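Local coordinates for chemotactic transducer PctC (Pseudomonas aeruginosa, PDB 5LTV), which binds gamma-aminobutyric acid in its Cache-type ligand-binding domain and probably acts as an amino-acid chemoreceptor that directs chemotaxis, at residues Met57-Gly62 / Ser88-Ser93. Sequence-based numbering, arbitrary orientation.
Sequences MHLVEG and SRNFAS
Leu59 and Val60, neighbours on the long helix 34-68, receive the ring of Phe91 from the turn that joins helix 85-90 to strand 93-98. Leu59 comes first along the helix. Its CB lies in the plane of the Phe91 ring, at the edge, with CB 3.7 Å from Phe91 CE2. Farther out, one branch of the leucine does the rest: Leu59 CD1 approaches Asn90 CB to 4.0 Å and also keeps to the CE2 corner of the ring, sitting in the angle between the two, where a methyl with no polar demands fits. The amide of Asn90 is engaged within its own helix, where ND2 donates to the carbonyl oxygen of Val86; Leu59 therefore meets a side chain whose nitrogen already has an acceptor.

Val60 follows, one residue on and more deeply buried. With CG1 anti to the backbone N (chi1 172°), the other methyl, CG2, comes at a slant to the ring: Val60 CG2 is 3.5 Å from Phe91 CZ, and it also touches CE1. Val60 also packs on Met151 and Leu153 of strand 147-157, so this compact branched side chain meets the ring and the sheet at once. Phe91 is long enough to bridge from its turn to the helix, and it also rests on Met169 of strand 160-170.

Two residues beyond Phe91, Ser93 belongs to the gamma-aminobutyric acid pocket and its hydroxyl is hydrogen-bonded to Asp168, another pocket residue. Across the two segments the side chains meet through carbon contacts, so shape and burial hold them together; just before Met57, Arg56 NE bonds to Asn90 O, giving the junction one directional tie beside the apolar packing.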
loop_
_atom_site.group_PDB
_atom_site.type_symbol
_atom_site.label_atom_id
_atom_site.label_comp_id
_atom_site.label_asym_id
_atom_site.label_seq_id
_atom_site.Cartn_x
_atom_site.Cartn_y
_atom_site.Cartn_z
ATOM N N MET A 57 1.903 4.203 -7.286
ATOM C CA MET A 57 3.358 4.054 -7.269
ATOM C C MET A 57 4.038 5.134 -8.108
ATOM O O MET A 57 5.011 5.759 -7.669
ATOM C CB MET A 57 3.745 2.655 -7.773
ATOM C CG MET A 57 3.335 1.559 -6.787
ATOM S SD MET A 57 3.689 -0.164 -7.237
ATOM C CE MET A 57 4.098 -0.035 -8.962
ATOM N N HIS A 58 3.545 5.349 -9.331
ATOM C CA HIS A 58 4.163 6.312 -10.222
ATOM C C HIS A 58 4.170 7.696 -9.597
ATOM O O HIS A 58 5.153 8.440 -9.724
ATOM C CB HIS A 58 3.420 6.328 -11.565
ATOM C CG HIS A 58 3.471 5.017 -12.292
ATOM N ND1 HIS A 58 2.564 4.668 -13.270
ATOM C CD2 HIS A 58 4.332 3.971 -12.183
ATOM C CE1 HIS A 58 2.857 3.460 -13.723
ATOM N NE2 HIS A 58 3.918 3.013 -13.073
ATOM N N LEU A 59 3.074 8.059 -8.924
ATOM C CA LEU A 59 3.000 9.382 -8.313
ATOM C C LEU A 59 4.039 9.515 -7.218
ATOM O O LEU A 59 4.665 10.570 -7.072
ATOM C CB LEU A 59 1.580 9.657 -7.777
ATOM C CG LEU A 59 0.551 9.947 -8.888
ATOM C CD1 LEU A 59 -0.901 9.897 -8.358
ATOM C CD2 LEU A 59 0.848 11.292 -9.590
ATOM N N VAL A 60 4.259 8.433 -6.458
ATOM C CA VAL A 60 5.243 8.462 -5.371
ATOM C C VAL A 60 6.653 8.507 -5.946
ATOM O O VAL A 60 7.512 9.291 -5.492
ATOM C CB VAL A 60 5.015 7.260 -4.428
ATOM C CG1 VAL A 60 6.109 7.138 -3.414
ATOM C CG2 VAL A 60 3.657 7.430 -3.710
ATOM N N GLU A 61 6.880 7.741 -7.015
ATOM C CA GLU A 61 8.127 7.856 -7.744
ATOM C C GLU A 61 8.344 9.280 -8.230
ATOM O O GLU A 61 9.473 9.798 -8.175
ATOM C CB GLU A 61 8.152 6.890 -8.935
ATOM C CG GLU A 61 8.578 5.506 -8.570
ATOM C CD GLU A 61 7.925 4.399 -9.404
ATOM O OE1 GLU A 61 8.024 3.214 -9.003
ATOM O OE2 GLU A 61 7.328 4.679 -10.473
ATOM N N GLY A 62 7.290 9.924 -8.739
ATOM C CA GLY A 62 7.488 11.265 -9.274
ATOM C C GLY A 62 7.709 12.293 -8.183
ATOM O O GLY A 62 8.370 13.323 -8.405
ATOM N N SER A 88 -3.191 15.471 -2.793
ATOM C CA SER A 88 -4.310 15.336 -1.864
ATOM C C SER A 88 -5.518 14.686 -2.539
ATOM O O SER A 88 -6.290 14.000 -1.879
ATOM C CB SER A 88 -4.680 16.682 -1.245
ATOM O OG SER A 88 -5.024 17.650 -2.210
ATOM N N ARG A 89 -5.651 14.827 -3.852
ATOM C CA ARG A 89 -6.710 14.139 -4.568
ATOM C C ARG A 89 -6.491 12.623 -4.609
ATOM O O ARG A 89 -7.457 11.864 -4.732
ATOM C CB ARG A 89 -6.825 14.689 -6.001
ATOM C CG ARG A 89 -7.497 16.081 -6.047
ATOM C CD ARG A 89 -7.957 16.411 -7.481
ATOM N NE ARG A 89 -6.838 16.363 -8.418
ATOM C CZ ARG A 89 -6.221 17.439 -8.882
ATOM N NH1 ARG A 89 -6.636 18.618 -8.504
ATOM N NH2 ARG A 89 -5.225 17.338 -9.745
ATOM N N ASN A 90 -5.246 12.150 -4.557
ATOM C CA ASN A 90 -5.047 10.744 -4.841
ATOM C C ASN A 90 -4.455 9.965 -3.685
ATOM O O ASN A 90 -4.370 8.742 -3.780
ATOM C CB ASN A 90 -4.171 10.560 -6.091
ATOM C CG ASN A 90 -4.863 11.042 -7.351
ATOM O OD1 ASN A 90 -5.883 10.477 -7.771
ATOM N ND2 ASN A 90 -4.337 12.128 -7.944
ATOM N N PHE A 91 -4.037 10.630 -2.609
ATOM C CA PHE A 91 -3.559 9.968 -1.406
ATOM C C PHE A 91 -4.358 10.475 -0.219
ATOM O O PHE A 91 -4.987 11.538 -0.282
ATOM C CB PHE A 91 -2.049 10.199 -1.179
ATOM C CG PHE A 91 -1.170 9.568 -2.265
ATOM C CD1 PHE A 91 -0.758 8.240 -2.178
ATOM C CD2 PHE A 91 -0.805 10.299 -3.380
ATOM C CE1 PHE A 91 -0.002 7.649 -3.218
ATOM C CE2 PHE A 91 -0.046 9.718 -4.408
ATOM C CZ PHE A 91 0.351 8.391 -4.319
ATOM N N ALA A 92 -4.371 9.673 0.852
ATOM C CA ALA A 92 -4.764 10.210 2.137
ATOM C C ALA A 92 -3.772 11.289 2.564
ATOM O O ALA A 92 -4.158 12.358 3.035
ATOM C CB ALA A 92 -4.841 9.090 3.174
ATOM N N SER A 93 -2.486 11.030 2.378
ATOM C CA SER A 93 -1.485 12.060 2.588
ATOM C C SER A 93 -0.193 11.605 1.936
ATOM O O SER A 93 0.020 10.404 1.681
ATOM C CB SER A 93 -1.257 12.355 4.068
ATOM O OG SER A 93 -0.862 11.157 4.723
#